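PDB 3HMZ: flavin reductase domain protein, FMN-binding from Shewanella baltica, which binds flavin mononucleotide and probably acts as an oxidoreductase that uses NAD or NADP as acceptor. Local coordinates for residues A[119-124]-A[156-161]; A[161-164]-A[168-171]. All blocks are in the same frame, centred on the assembly; numbering follows the deposited sequence.

Contact 1. Residues A[119-124]-A[156-161]; sequences AGHDLP and GAWADT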
ATOM      1  N   ALA A 119       9.256 -19.609 -15.332  1.00 32.00           N
ATOM      2  CA  ALA A 119       9.465 -18.833 -16.574  1.00 32.83           C
ATOM      3  C   ALA A 119      10.936 -18.537 -16.973  1.00 33.19           C
ATOM      4  O   ALA A 119      11.207 -17.463 -17.510  1.00 35.61           O
ATOM      5  CB  ALA A 119       8.624 -17.535 -16.488  1.00 33.49           C
ATOM      6  N   GLY A 120      11.865 -19.466 -16.720  1.00 32.61           N
ATOM      7  CA  GLY A 120      13.312 -19.271 -16.988  1.00 32.55           C
ATOM      8  C   GLY A 120      14.082 -18.174 -16.213  1.00 33.14           C
ATOM      9  O   GLY A 120      15.245 -17.900 -16.519  1.00 37.94           O
ATOM     10  N   HIS A 121      13.464 -17.558 -15.208  1.00 30.23           N
ATOM     11  CA  HIS A 121      14.092 -16.525 -14.379  1.00 27.24           C
ATOM     12  C   HIS A 121      15.072 -17.175 -13.411  1.00 25.76           C
ATOM     13  O   HIS A 121      14.834 -18.298 -12.946  1.00 29.07           O
ATOM     14  CB  HIS A 121      12.992 -15.804 -13.559  1.00 26.25           C
ATOM     15  CG  HIS A 121      12.060 -14.998 -14.406  1.00 26.69           C
ATOM     16  ND1 HIS A 121      12.418 -13.770 -14.905  1.00 28.80           N
ATOM     17  CD2 HIS A 121      10.836 -15.268 -14.916  1.00 27.90           C
ATOM     18  CE1 HIS A 121      11.429 -13.292 -15.645  1.00 28.63           C
ATOM     19  NE2 HIS A 121      10.466 -14.191 -15.688  1.00 27.03           N
ATOM     20  N   ASP A 122      16.132 -16.476 -13.059  1.00 26.09           N
ATOM     21  CA  ASP A 122      17.073 -16.967 -12.075  1.00 25.76           C
ATOM     22  C   ASP A 122      16.650 -16.376 -10.748  1.00 23.66           C
ATOM     23  O   ASP A 122      17.394 -15.654 -10.085  1.00 25.62           O
ATOM     24  CB  ASP A 122      18.494 -16.557 -12.464  1.00 28.17           C
ATOM     25  CG  ASP A 122      19.548 -17.225 -11.611  1.00 30.28           C
ATOM     26  OD1 ASP A 122      19.294 -18.309 -11.032  1.00 30.99           O
ATOM     27  OD2 ASP A 122      20.649 -16.639 -11.516  1.00 34.66           O
ATOM     28  N   LEU A 123      15.411 -16.713 -10.362  1.00 21.96           N
ATOM     29  CA  LEU A 123      14.781 -16.161  -9.191  1.00 19.98           C
ATOM     30  C   LEU A 123      14.024 -17.181  -8.364  1.00 18.18           C
ATOM     31  O   LEU A 123      13.459 -18.106  -8.915  1.00 19.17           O
ATOM     32  CB  LEU A 123      13.751 -15.080  -9.589  1.00 19.82           C
ATOM     33  CG  LEU A 123      14.310 -13.744 -10.090  1.00 20.69           C
ATOM     34  CD1 LEU A 123      13.261 -12.890 -10.803  1.00 20.32           C
ATOM     35  CD2 LEU A 123      15.028 -13.023  -8.965  1.00 21.42           C
ATOM     36  N   PRO A 124      13.975 -16.954  -7.044  1.00 17.96           N
ATOM     37  CA  PRO A 124      13.167 -17.794  -6.164  1.00 18.23           C
ATOM     38  C   PRO A 124      11.758 -17.222  -5.995  1.00 17.70           C
ATOM     39  O   PRO A 124      11.607 -16.022  -5.716  1.00 19.42           O
ATOM     40  CB  PRO A 124      13.912 -17.713  -4.839  1.00 19.05           C
ATOM     41  CG  PRO A 124      14.532 -16.335  -4.837  1.00 19.19           C
ATOM     42  CD  PRO A 124      14.743 -15.962  -6.260  1.00 18.35           C
ATOM     43  N   GLY A 156       7.159  -9.728 -15.369  1.00 17.61           N
ATOM     44  CA  GLY A 156       6.334 -10.895 -15.471  1.00 17.64           C
ATOM     45  C   GLY A 156       5.427 -10.950 -14.260  1.00 15.46           C
ATOM     46  O   GLY A 156       5.815 -10.455 -13.188  1.00 17.70           O
ATOM     47  N   ALA A 157       4.222 -11.506 -14.440  1.00 15.80           N
ATOM     48  CA  ALA A 157       3.254 -11.607 -13.355  1.00 15.67           C
ATOM     49  C   ALA A 157       2.429 -12.856 -13.525  1.00 14.67           C
ATOM     50  O   ALA A 157       2.098 -13.244 -14.665  1.00 15.82           O
ATOM     51  CB  ALA A 157       2.390 -10.355 -13.312  1.00 16.87           C
ATOM     52  N   TRP A 158       2.098 -13.504 -12.398  1.00 15.03           N
ATOM     53  CA  TRP A 158       1.342 -14.759 -12.385  1.00 15.20           C
ATOM     54  C   TRP A 158       0.496 -14.794 -11.127  1.00 14.44           C
ATOM     55  O   TRP A 158       0.805 -14.125 -10.150  1.00 16.48           O
ATOM     56  CB  TRP A 158       2.287 -15.991 -12.383  1.00 15.59           C
ATOM     57  CG  TRP A 158       3.324 -15.965 -13.454  1.00 16.00           C
ATOM     58  CD1 TRP A 158       3.237 -16.545 -14.689  1.00 17.74           C
ATOM     59  CD2 TRP A 158       4.573 -15.266 -13.433  1.00 15.79           C
ATOM     60  NE1 TRP A 158       4.368 -16.315 -15.415  1.00 17.93           N
ATOM     61  CE2 TRP A 158       5.221 -15.537 -14.672  1.00 17.13           C
ATOM     62  CE3 TRP A 158       5.236 -14.489 -12.486  1.00 16.01           C
ATOM     63  CZ2 TRP A 158       6.492 -15.023 -14.977  1.00 17.36           C
ATOM     64  CZ3 TRP A 158       6.515 -14.000 -12.785  1.00 16.10           C
ATOM     65  CH2 TRP A 158       7.121 -14.264 -14.033  1.00 16.48           C
ATOM     66  N   ALA A 159      -0.560 -15.584 -11.140  1.00 14.47           N
ATOM     67  CA  ALA A 159      -1.392 -15.752  -9.975  1.00 14.95           C
ATOM     68  C   ALA A 159      -2.146 -17.056  -9.962  1.00 15.14           C
ATOM     69  O   ALA A 159      -2.408 -17.657 -11.014  1.00 16.29           O
ATOM     70  CB  ALA A 159      -2.386 -14.537  -9.847  1.00 15.19           C
ATOM     71  N   ASP A 160      -2.527 -17.449  -8.752  1.00 15.63           N
ATOM     72  CA  ASP A 160      -3.396 -18.608  -8.510  1.00 16.32           C
ATOM     73  C   ASP A 160      -4.785 -18.243  -9.017  1.00 14.88           C
ATOM     74  O   ASP A 160      -5.440 -17.358  -8.448  1.00 15.88           O
ATOM     75  CB  ASP A 160      -3.369 -18.895  -7.003  1.00 17.60           C
ATOM     76  CG  ASP A 160      -4.298 -19.951  -6.565  1.00 19.99           C
ATOM     77  OD1 ASP A 160      -5.156 -20.423  -7.326  1.00 19.80           O
ATOM     78  OD2 ASP A 160      -4.145 -20.297  -5.367  1.00 25.47           O
ATOM     79  N   THR A 161      -5.259 -18.983 -10.017  1.00 16.46           N
ATOM     80  CA  THR A 161      -6.527 -18.663 -10.640  1.00 17.50           C
ATOM     81  C   THR A 161      -7.741 -18.839  -9.750  1.00 17.64           C
ATOM     82  O   THR A 161      -8.800 -18.341 -10.093  1.00 20.23           O
ATOM     83  CB  THR A 161      -6.751 -19.463 -11.923  1.00 18.32           C
ATOM     84  OG1 THR A 161      -6.738 -20.866 -11.635  1.00 19.67           O
ATOM     85  CG2 THR A 161      -5.664 -19.116 -12.994  1.00 19.69           C
TER
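With CG anti to the carbonyl carbon in both residues (chi1 -67° in His121, -51° in Trp158), the two rings are sent toward each other from opposite directions, and they meet between the loop 119-124 and the strand that runs through 156-160. The touching atoms lie at the far end of each group. NE2 of His121 comes to 3.7 Å from CH2 of Trp158, at the edge of the indole and near its plane, while CD2 of His121 is 3.9 Å from the same CH2. The planes stand at 77° and the approach is oblique, a van der Waals contact with the centroids of the imidazole and the six-membered ring 5.8 Å apart.

Ala119 adds the second point of support: its CB lies 3.6 Å from CZ2 of Trp158, the atom next to CH2 on the benzene rim. No hydrogen bond joins the segments, and only about 100 Å² is buried between them, which marks a small surface contact. The indole also lies back over its own strand, with the C atom of Gly156 3.5 Å above the plane of one face. Gly156 has no side chain, which is consistent with the ring lying so close to the strand here.

Around the pair, Met118 and Phe125 also touch Trp158, and Ala134 of strand 131-138 touches both side chains. Asp122, the centre of an inverse gamma turn, forms a salt bridge with Arg37. The contact lies away from the FMN site and rests a surface loop on an aromatic side chain of the main antiparallel sheet, whose curled form is consistent with the split beta-barrel of FMN-binding flavin reductases.

Contact 2. Residues A[161-164]-A[168-171]; sequences TQVF and HWHF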
ATOM      1  N   THR A 161      -5.259 -18.983 -10.017  1.00 16.46           N
ATOM      2  CA  THR A 161      -6.527 -18.663 -10.640  1.00 17.50           C
ATOM      3  C   THR A 161      -7.741 -18.839  -9.750  1.00 17.64           C
ATOM      4  O   THR A 161      -8.800 -18.341 -10.093  1.00 20.23           O
ATOM      5  CB  THR A 161      -6.751 -19.463 -11.923  1.00 18.32           C
ATOM      6  OG1 THR A 161      -6.738 -20.866 -11.635  1.00 19.67           O
ATOM      7  CG2 THR A 161      -5.664 -19.116 -12.994  1.00 19.69           C
ATOM      8  N   GLN A 162      -7.619 -19.577  -8.653  1.00 19.45           N
ATOM      9  CA  GLN A 162      -8.750 -19.639  -7.709  1.00 20.79           C
ATOM     10  C   GLN A 162      -8.986 -18.301  -6.984  1.00 21.13           C
ATOM     11  O   GLN A 162     -10.129 -18.023  -6.562  1.00 22.97           O
ATOM     12  CB  GLN A 162      -8.527 -20.702  -6.664  1.00 22.99           C
ATOM     13  CG  GLN A 162      -9.802 -20.982  -5.877  1.00 26.09           C
ATOM     14  CD  GLN A 162      -9.685 -22.168  -4.973  1.00 28.33           C
ATOM     15  OE1 GLN A 162      -8.634 -22.420  -4.379  1.00 28.11           O
ATOM     16  NE2 GLN A 162     -10.818 -22.917  -4.836  1.00 30.66           N
ATOM     17  N   VAL A 163      -7.931 -17.484  -6.865  1.00 17.53           N
ATOM     18  CA  VAL A 163      -8.117 -16.230  -6.127  0.50 17.22           C
ATOM     19  C   VAL A 163      -7.952 -14.984  -6.987  1.00 16.64           C
ATOM     20  O   VAL A 163      -8.526 -13.984  -6.659  1.00 17.01           O
ATOM     21  CB  VAL A 163      -7.287 -16.229  -4.854  0.50 16.23           C
ATOM     22  CG1 VAL A 163      -5.833 -16.188  -5.204  0.50 14.80           C
ATOM     23  CG2 VAL A 163      -7.676 -15.098  -3.936  0.50 16.60           C
ATOM     24  N   PHE A 164      -7.241 -15.054  -8.127  1.00 16.85           N
ATOM     25  CA  PHE A 164      -7.141 -13.937  -9.056  1.00 15.65           C
ATOM     26  C   PHE A 164      -7.193 -14.509 -10.457  1.00 16.11           C
ATOM     27  O   PHE A 164      -6.409 -15.395 -10.814  1.00 16.69           O
ATOM     28  CB  PHE A 164      -5.844 -13.162  -8.858  1.00 16.75           C
ATOM     29  CG  PHE A 164      -5.736 -11.922  -9.710  1.00 15.76           C
ATOM     30  CD1 PHE A 164      -5.272 -11.979 -11.017  1.00 16.07           C
ATOM     31  CD2 PHE A 164      -6.104 -10.692  -9.208  1.00 16.82           C
ATOM     32  CE1 PHE A 164      -5.170 -10.817 -11.782  1.00 16.89           C
ATOM     33  CE2 PHE A 164      -5.991  -9.546  -9.939  1.00 17.29           C
ATOM     34  CZ  PHE A 164      -5.524  -9.596 -11.233  1.00 15.58           C
ATOM     35  N   HIS A 168      -8.991  -9.783 -12.143  1.00 18.77           N
ATOM     36  CA  HIS A 168      -9.660  -9.427 -10.893  1.00 19.61           C
ATOM     37  C   HIS A 168      -9.438 -10.439  -9.786  1.00 18.24           C
ATOM     38  O   HIS A 168      -9.316 -11.636 -10.021  1.00 17.91           O
ATOM     39  CB  HIS A 168     -11.170  -9.289 -11.102  1.00 21.63           C
ATOM     40  CG  HIS A 168     -11.534  -8.242 -12.111  1.00 22.48           C
ATOM     41  ND1 HIS A 168     -11.738  -6.927 -11.771  1.00 24.16           N
ATOM     42  CD2 HIS A 168     -11.620  -8.302 -13.461  1.00 23.73           C
ATOM     43  CE1 HIS A 168     -11.986  -6.226 -12.871  1.00 24.53           C
ATOM     44  NE2 HIS A 168     -11.917  -7.040 -13.916  1.00 24.68           N
ATOM     45  N   TRP A 169      -9.403  -9.918  -8.573  1.00 17.95           N
ATOM     46  CA  TRP A 169      -9.382 -10.730  -7.389  1.00 17.18           C
ATOM     47  C   TRP A 169     -10.768 -11.301  -7.173  1.00 17.89           C
ATOM     48  O   TRP A 169     -11.778 -10.667  -7.549  1.00 18.82           O
ATOM     49  CB  TRP A 169      -8.971  -9.922  -6.150  1.00 16.80           C
ATOM     50  CG  TRP A 169      -7.535  -9.561  -6.123  1.00 15.18           C
ATOM     51  CD1 TRP A 169      -6.996  -8.386  -6.463  1.00 16.43           C
ATOM     52  CD2 TRP A 169      -6.443 -10.416  -5.743  1.00 14.66           C
ATOM     53  NE1 TRP A 169      -5.629  -8.399  -6.272  1.00 15.76           N
ATOM     54  CE2 TRP A 169      -5.256  -9.656  -5.868  1.00 15.20           C
ATOM     55  CE3 TRP A 169      -6.352 -11.745  -5.336  1.00 15.19           C
ATOM     56  CZ2 TRP A 169      -4.007 -10.163  -5.548  1.00 15.05           C
ATOM     57  CZ3 TRP A 169      -5.087 -12.262  -5.037  1.00 15.76           C
ATOM     58  CH2 TRP A 169      -3.943 -11.457  -5.126  1.00 15.34           C
ATOM     59  N   HIS A 170     -10.805 -12.470  -6.542  1.00 17.81           N
ATOM     60  CA  HIS A 170     -12.056 -13.175  -6.237  1.00 20.02           C
ATOM     61  C   HIS A 170     -12.005 -13.698  -4.813  1.00 20.62           C
ATOM     62  O   HIS A 170     -12.324 -14.832  -4.554  1.00 21.72           O
ATOM     63  CB  HIS A 170     -12.278 -14.275  -7.269  1.00 21.07           C
ATOM     64  CG  HIS A 170     -12.586 -13.754  -8.630  1.00 23.74           C
ATOM     65  ND1 HIS A 170     -13.829 -13.256  -8.948  1.00 27.30           N
ATOM     66  CD2 HIS A 170     -11.823 -13.610  -9.734  1.00 25.85           C
ATOM     67  CE1 HIS A 170     -13.816 -12.835 -10.198  1.00 28.09           C
ATOM     68  NE2 HIS A 170     -12.604 -13.016 -10.685  1.00 27.43           N
ATOM     69  N   PHE A 171     -11.601 -12.827  -3.876  1.00 20.97           N
ATOM     70  CA  PHE A 171     -11.494 -13.268  -2.464  1.00 21.14           C
ATOM     71  C   PHE A 171     -12.820 -13.790  -1.890  1.00 24.81           C
ATOM     72  O   PHE A 171     -12.824 -14.722  -1.049  1.00 25.16           O
ATOM     73  CB  PHE A 171     -10.965 -12.135  -1.582  1.00 21.31           C
ATOM     74  CG  PHE A 171      -9.583 -11.733  -1.883  1.00 19.86           C
ATOM     75  CD1 PHE A 171      -8.521 -12.611  -1.643  1.00 19.37           C
ATOM     76  CD2 PHE A 171      -9.285 -10.442  -2.322  1.00 19.68           C
ATOM     77  CE1 PHE A 171      -7.216 -12.194  -1.883  1.00 18.88           C
ATOM     78  CE2 PHE A 171      -7.999 -10.056  -2.544  1.00 18.10           C
ATOM     79  CZ  PHE A 171      -6.962 -10.921  -2.323  1.00 18.88           C
TER
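Phe164 and Trp169 form an antiparallel non-hydrogen-bonded pair, next to which His170 N donates to Val163 O at 2.7 Å. The side chains of Phe164 and Trp169 lie on the same face of this two-stranded sheet. Phe164, its CG anti to the backbone N (chi1 -175°), turns its ring edge to the indole face, edge-to-face with planes at 75°; its CD2 is 3.5 Å from CD2 of Trp169. CB of Phe164 makes a CH-pi contact over the six-membered ring, and His168 O sits over one face of the phenyl ring. Phe171 CZ lies over the opposite indole face, 3.2 Å above the plane. At the indole's polar end, Trp169 NE1 is hydrogen-bonded to the backbone O of Arg24. An alanine at Trp169 would remove the surface between the two phenyl rings and is likely to leave Arg24 O without that partner. Tyr190 of the second subunit meets Phe171 edge-to-face and packs on Trp169, so this short beta hairpin carries an aromatic cluster that continues into the dimer interface.

In the fold
Contact 1 and contact 2 follow one another along the chain and share Thr161, where the loop after strand 149-160 begins. Their centres are about 17 Å apart, yet they touch directly: CB of Ala159, on the strand of contact 1, packs 3.9 Å from CB of Phe164 in contact 2. Strand 149-160 belongs to the main antiparallel sheet, whereas 164-165 and 168-169 form a separate two-stranded one. Contact 1 therefore joins a loop to the main sheet at its surface, and contact 2 folds the chain back just beyond that sheet, beside the second subunit. Strand 149-160 thus leads the chain from the main sheet to the subunit interface.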